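Local coordinates for putative dihydrodipicolinate synthase (Thermus thermophilus, PDB 2PCQ), which is a TIM-barrel protein of the dihydrodipicolinate synthase family, its own function not established, at residues R268-P271 with V272-L276; L241-A244 with L245-L248. All coordinates share one frame; numbering follows the deposited sequence.

Contact 1. Residues R268-P271 with V272-L276; sequences RFLP and VLEGL
The carbonyl oxygen of Phe269 takes two backbone N-H groups at once. Leu273 N gives the stronger bond, 2.9 Å to Phe269 O and nearly straight, while Val272 N reaches the same oxygen at 117° in a weak bond. At the next residue, Leu270 O receives Glu274 N at 2.8 Å. Gly275 N bonds Pro271 O at 2.9 Å, one residue further. Pro271 itself has no N-H to give to the turn before it, and the helix kinks there. All this belongs to helix 266-278, which comes after the eight-stranded parallel barrel in the chain and packs on helix 216-247. The face turned to that helix carries Phe269 and Leu273: CE2 of the phenyl ring lies 4.1 Å from Leu273 CB, the two side chains meeting at a slant. With CG opposite its backbone N (chi1 -163°), the Phe269 ring leans along the helix toward Leu273, and it also meets Leu229 and Leu199. Next to this pair, Leu270 and Glu274 run alongside each other in the same direction, CD1 of Leu270 being 4.0 Å from Glu274 CG. Glu274 CG also lies 3.5 Å from Leu270 O, and beyond it the chain bends before reaching the carboxylate. Val272 uses its CG2 branch, which sits beside its own backbone N and comes within 3.6 Å of Arg268 O.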
ATOM      1  N   ARG A 268      -8.504 -18.614 -20.793  1.00 23.23           N
ATOM      2  CA  ARG A 268      -9.422 -18.816 -19.677  1.00 23.08           C
ATOM      3  C   ARG A 268     -10.756 -18.123 -19.939  1.00 21.32           C
ATOM      4  O   ARG A 268     -11.808 -18.609 -19.535  1.00 21.15           O
ATOM      5  CB  ARG A 268      -8.822 -18.260 -18.383  1.00 25.48           C
ATOM      6  CG  ARG A 268      -7.635 -19.040 -17.846  1.00 35.75           C
ATOM      7  CD  ARG A 268      -6.979 -18.292 -16.693  1.00 38.05           C
ATOM      8  NE  ARG A 268      -7.905 -18.050 -15.592  1.00 41.24           N
ATOM      9  CZ  ARG A 268      -7.624 -17.296 -14.532  1.00 45.19           C
ATOM     10  NH1 ARG A 268      -6.439 -16.708 -14.434  1.00 45.71           N
ATOM     11  NH2 ARG A 268      -8.524 -17.133 -13.571  1.00 45.92           N
ATOM     12  N   PHE A 269     -10.706 -16.985 -20.621  1.00 17.95           N
ATOM     13  CA  PHE A 269     -11.912 -16.216 -20.902  1.00 18.46           C
ATOM     14  C   PHE A 269     -12.796 -16.806 -21.997  1.00 18.51           C
ATOM     15  O   PHE A 269     -14.019 -16.786 -21.881  1.00 19.81           O
ATOM     16  CB  PHE A 269     -11.534 -14.787 -21.291  1.00 13.75           C
ATOM     17  CG  PHE A 269     -12.673 -13.816 -21.213  1.00 15.83           C
ATOM     18  CD1 PHE A 269     -13.177 -13.416 -19.979  1.00 15.59           C
ATOM     19  CD2 PHE A 269     -13.229 -13.284 -22.369  1.00 15.14           C
ATOM     20  CE1 PHE A 269     -14.219 -12.496 -19.899  1.00 14.06           C
ATOM     21  CE2 PHE A 269     -14.270 -12.364 -22.301  1.00 16.92           C
ATOM     22  CZ  PHE A 269     -14.766 -11.967 -21.061  1.00 15.17           C
ATOM     23  N   LEU A 270     -12.178 -17.321 -23.057  1.00 19.40           N
ATOM     24  CA  LEU A 270     -12.914 -17.885 -24.189  1.00 22.43           C
ATOM     25  C   LEU A 270     -14.091 -18.776 -23.788  1.00 20.12           C
ATOM     26  O   LEU A 270     -15.231 -18.498 -24.157  1.00 23.87           O
ATOM     27  CB  LEU A 270     -11.954 -18.652 -25.112  1.00 23.59           C
ATOM     28  CG  LEU A 270     -12.536 -19.345 -26.353  1.00 27.25           C
ATOM     29  CD1 LEU A 270     -13.253 -18.336 -27.240  1.00 21.88           C
ATOM     30  CD2 LEU A 270     -11.410 -20.028 -27.123  1.00 22.69           C
ATOM     31  N   PRO A 271     -13.838 -19.849 -23.022  1.00 23.63           N
ATOM     32  CA  PRO A 271     -14.948 -20.722 -22.624  1.00 24.03           C
ATOM     33  C   PRO A 271     -16.020 -20.023 -21.788  1.00 25.24           C
ATOM     34  O   PRO A 271     -17.197 -20.378 -21.858  1.00 20.75           O
ATOM     35  CB  PRO A 271     -14.249 -21.853 -21.865  1.00 25.41           C
ATOM     36  CG  PRO A 271     -13.023 -21.193 -21.317  1.00 24.75           C
ATOM     37  CD  PRO A 271     -12.562 -20.348 -22.478  1.00 23.60           C
ATOM     38  N   VAL A 272     -15.614 -19.036 -20.995  1.00 22.52           N
ATOM     39  CA  VAL A 272     -16.572 -18.305 -20.177  1.00 17.38           C
ATOM     40  C   VAL A 272     -17.504 -17.514 -21.092  1.00 19.02           C
ATOM     41  O   VAL A 272     -18.723 -17.551 -20.933  1.00 18.16           O
ATOM     42  CB  VAL A 272     -15.862 -17.332 -19.201  1.00 18.18           C
ATOM     43  CG1 VAL A 272     -16.889 -16.441 -18.514  1.00 18.91           C
ATOM     44  CG2 VAL A 272     -15.088 -18.123 -18.151  1.00 16.12           C
ATOM     45  N   LEU A 273     -16.922 -16.809 -22.058  1.00 17.41           N
ATOM     46  CA  LEU A 273     -17.699 -16.015 -23.000  1.00 20.87           C
ATOM     47  C   LEU A 273     -18.595 -16.904 -23.863  1.00 23.68           C
ATOM     48  O   LEU A 273     -19.786 -16.632 -24.019  1.00 20.72           O
ATOM     49  CB  LEU A 273     -16.766 -15.202 -23.898  1.00 17.42           C
ATOM     50  CG  LEU A 273     -17.428 -14.303 -24.945  1.00 20.67           C
ATOM     51  CD1 LEU A 273     -18.385 -13.338 -24.258  1.00 19.06           C
ATOM     52  CD2 LEU A 273     -16.356 -13.539 -25.716  1.00 20.32           C
ATOM     53  N   GLU A 274     -18.015 -17.961 -24.428  1.00 21.26           N
ATOM     54  CA  GLU A 274     -18.774 -18.883 -25.268  1.00 23.02           C
ATOM     55  C   GLU A 274     -19.919 -19.528 -24.498  1.00 21.65           C
ATOM     56  O   GLU A 274     -20.991 -19.765 -25.052  1.00 24.12           O
ATOM     57  CB  GLU A 274     -17.858 -19.971 -25.837  1.00 22.56           C
ATOM     58  CG  GLU A 274     -17.029 -19.522 -27.028  1.00 28.95           C
ATOM     59  CD  GLU A 274     -17.890 -18.965 -28.150  1.00 34.61           C
ATOM     60  OE1 GLU A 274     -18.888 -19.618 -28.522  1.00 36.51           O
ATOM     61  OE2 GLU A 274     -17.569 -17.874 -28.666  1.00 39.17           O
ATOM     62  N   GLY A 275     -19.687 -19.813 -23.220  1.00 22.79           N
ATOM     63  CA  GLY A 275     -20.718 -20.420 -22.398  1.00 21.14           C
ATOM     64  C   GLY A 275     -21.922 -19.507 -22.259  1.00 22.98           C
ATOM     65  O   GLY A 275     -23.066 -19.940 -22.413  1.00 21.42           O
ATOM     66  N   LEU A 276     -21.669 -18.236 -21.962  1.00 21.83           N
ATOM     67  CA  LEU A 276     -22.747 -17.268 -21.821  1.00 21.16           C
ATOM     68  C   LEU A 276     -23.428 -17.052 -23.163  1.00 18.83           C
ATOM     69  O   LEU A 276     -24.639 -16.844 -23.229  1.00 18.75           O
ATOM     70  CB  LEU A 276     -22.210 -15.933 -21.295  1.00 21.84           C
ATOM     71  CG  LEU A 276     -21.843 -15.895 -19.810  1.00 24.81           C
ATOM     72  CD1 LEU A 276     -21.202 -14.558 -19.461  1.00 25.51           C
ATOM     73  CD2 LEU A 276     -23.097 -16.117 -18.977  1.00 23.50           C
TER

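Contact 2. Residues L241-A244 with L245-L248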
ATOM      1  N   LEU A 241     -10.914  -6.983 -23.160  1.00 14.47           N
ATOM      2  CA  LEU A 241     -12.190  -6.443 -23.621  1.00 15.82           C
ATOM      3  C   LEU A 241     -12.230  -6.340 -25.143  1.00 16.31           C
ATOM      4  O   LEU A 241     -13.189  -6.776 -25.779  1.00 13.09           O
ATOM      5  CB  LEU A 241     -12.432  -5.056 -23.014  1.00 15.30           C
ATOM      6  CG  LEU A 241     -13.668  -4.310 -23.528  1.00 19.47           C
ATOM      7  CD1 LEU A 241     -14.914  -5.145 -23.253  1.00 15.55           C
ATOM      8  CD2 LEU A 241     -13.769  -2.942 -22.860  1.00 13.89           C
ATOM      9  N   LYS A 242     -11.189  -5.758 -25.727  1.00 14.62           N
ATOM     10  CA  LYS A 242     -11.140  -5.603 -27.172  1.00 17.57           C
ATOM     11  C   LYS A 242     -11.038  -6.938 -27.898  1.00 18.59           C
ATOM     12  O   LYS A 242     -11.683  -7.138 -28.927  1.00 19.18           O
ATOM     13  CB  LYS A 242      -9.980  -4.686 -27.569  1.00 17.54           C
ATOM     14  CG  LYS A 242     -10.265  -3.211 -27.301  1.00 15.56           C
ATOM     15  CD  LYS A 242      -9.195  -2.310 -27.906  1.00 16.96           C
ATOM     16  CE  LYS A 242      -9.650  -0.862 -27.907  1.00 16.78           C
ATOM     17  NZ  LYS A 242      -8.651   0.035 -28.550  1.00 19.63           N
ATOM     18  N   GLN A 243     -10.239  -7.856 -27.365  1.00 16.88           N
ATOM     19  CA  GLN A 243     -10.096  -9.159 -27.995  1.00 18.79           C
ATOM     20  C   GLN A 243     -11.434  -9.899 -27.987  1.00 18.49           C
ATOM     21  O   GLN A 243     -11.772 -10.598 -28.943  1.00 19.19           O
ATOM     22  CB  GLN A 243      -9.026  -9.989 -27.282  1.00 19.05           C
ATOM     23  CG  GLN A 243      -8.878 -11.402 -27.842  1.00 19.96           C
ATOM     24  CD  GLN A 243      -7.634 -12.105 -27.338  1.00 22.79           C
ATOM     25  OE1 GLN A 243      -7.194 -11.880 -26.209  1.00 16.56           O
ATOM     26  NE2 GLN A 243      -7.068 -12.973 -28.169  1.00 20.42           N
ATOM     27  N   ALA A 244     -12.199  -9.729 -26.914  1.00 16.35           N
ATOM     28  CA  ALA A 244     -13.505 -10.373 -26.791  1.00 17.53           C
ATOM     29  C   ALA A 244     -14.470  -9.789 -27.819  1.00 19.35           C
ATOM     30  O   ALA A 244     -15.203 -10.520 -28.488  1.00 18.93           O
ATOM     31  CB  ALA A 244     -14.060 -10.175 -25.388  1.00 15.13           C
ATOM     32  N   LEU A 245     -14.476  -8.468 -27.944  1.00 16.98           N
ATOM     33  CA  LEU A 245     -15.357  -7.829 -28.906  1.00 19.39           C
ATOM     34  C   LEU A 245     -14.983  -8.239 -30.327  1.00 19.36           C
ATOM     35  O   LEU A 245     -15.865  -8.508 -31.139  1.00 22.51           O
ATOM     36  CB  LEU A 245     -15.311  -6.307 -28.748  1.00 15.65           C
ATOM     37  CG  LEU A 245     -16.047  -5.793 -27.507  1.00 17.78           C
ATOM     38  CD1 LEU A 245     -15.683  -4.341 -27.246  1.00 18.80           C
ATOM     39  CD2 LEU A 245     -17.549  -5.945 -27.708  1.00 16.11           C
ATOM     40  N   ARG A 246     -13.686  -8.293 -30.630  1.00 16.68           N
ATOM     41  CA  ARG A 246     -13.256  -8.700 -31.969  1.00 18.90           C
ATOM     42  C   ARG A 246     -13.711 -10.135 -32.215  1.00 18.02           C
ATOM     43  O   ARG A 246     -14.183 -10.471 -33.298  1.00 18.14           O
ATOM     44  CB  ARG A 246     -11.731  -8.617 -32.127  1.00 16.97           C
ATOM     45  CG  ARG A 246     -11.148  -7.199 -32.074  1.00 18.76           C
ATOM     46  CD  ARG A 246      -9.755  -7.142 -32.710  1.00 16.29           C
ATOM     47  NE  ARG A 246      -8.817  -8.082 -32.100  1.00 14.58           N
ATOM     48  CZ  ARG A 246      -8.225  -7.901 -30.922  1.00 17.57           C
ATOM     49  NH1 ARG A 246      -8.466  -6.802 -30.213  1.00 18.35           N
ATOM     50  NH2 ARG A 246      -7.395  -8.820 -30.450  1.00 16.54           N
ATOM     51  N   HIS A 247     -13.584 -10.975 -31.194  1.00 18.02           N
ATOM     52  CA  HIS A 247     -13.987 -12.372 -31.303  1.00 19.74           C
ATOM     53  C   HIS A 247     -15.471 -12.504 -31.641  1.00 22.66           C
ATOM     54  O   HIS A 247     -15.868 -13.409 -32.375  1.00 21.84           O
ATOM     55  CB  HIS A 247     -13.679 -13.109 -29.999  1.00 20.24           C
ATOM     56  CG  HIS A 247     -14.140 -14.532 -29.986  1.00 23.13           C
ATOM     57  ND1 HIS A 247     -15.362 -14.916 -29.477  1.00 26.21           N
ATOM     58  CD2 HIS A 247     -13.547 -15.664 -30.433  1.00 21.31           C
ATOM     59  CE1 HIS A 247     -15.502 -16.222 -29.609  1.00 21.55           C
ATOM     60  NE2 HIS A 247     -14.414 -16.701 -30.186  1.00 23.24           N
ATOM     61  N   LEU A 248     -16.282 -11.596 -31.106  1.00 19.19           N
ATOM     62  CA  LEU A 248     -17.718 -11.599 -31.357  1.00 20.33           C
ATOM     63  C   LEU A 248     -18.055 -10.905 -32.674  1.00 20.88           C
ATOM     64  O   LEU A 248     -19.222 -10.729 -33.009  1.00 25.69           O
ATOM     65  CB  LEU A 248     -18.459 -10.905 -30.210  1.00 15.60           C
ATOM     66  CG  LEU A 248     -18.354 -11.578 -28.839  1.00 17.12           C
ATOM     67  CD1 LEU A 248     -19.023 -10.704 -27.795  1.00 15.54           C
ATOM     68  CD2 LEU A 248     -19.007 -12.956 -28.893  1.00 14.96           C
TER
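Leu245 sits one turn beyond Leu241 and sends its N-H to Leu241 O at 3.0 Å, while the two side chains run alongside each other, pointing the same way. Their CD1 methyls meet at 4.1 Å, and Leu245 CG also lies 3.5 Å from Leu241 O. Arg246 N follows with a bond of 2.9 Å to Lys242 O. The side chain of Arg246 then turns back over the preceding turn: a bend at chi3 (-56°) brings the guanidinium round until Gln243 CA lies over one of its faces, 3.3 Å above the plane and toward the rim. NH1 comes 3.7 Å from Lys242 CB, and NH2 comes 3.8 Å from Gln243 CB. The amide plane of Gln243 is only 20° from that of the guanidinium, although the two chains slant across each other. The polar ends have partners elsewhere: Arg246 NH1 and NH2 bond Gly253 O and Ala261 O, its NE bonds a glycerol, and Gln243 OE1 accepts from Ser263 N. The extended Lys242 reaches Thr8 O and forms a salt bridge with Glu43. His247 N bonds Gln243 O, and its ring meets Trp266 edge-to-face. Leu248 N reaches Ala244 O at 3.0 Å just past the last helical residue, with Leu248 CG packed against that same oxygen. These successive i to i+4 bonds are the final turns of helix 216-247, a long alpha-helix that comes after the last barrel strand and helix 201-212 in this TIM-barrel chain.

How the contacts relate
Both contacts lie within single helices of the C-terminal part that follows the barrel, contact 2 at the end of helix 216-247 and contact 1 along most of helix 266-278. Contact 2 is mostly buried, nearer the centre of the chain, and its long polar side chains are tied to loops by bonds beyond the helix. Contact 1 is farther out and partly exposed, with apolar packing and a proline kink. The two helices pack together, their contact centres about 12 Å apart: Phe269 and Leu273 rest on Ala244, with Phe269 CE2 3.8 Å from Ala244 CB, while Leu270 and Glu274 border His247.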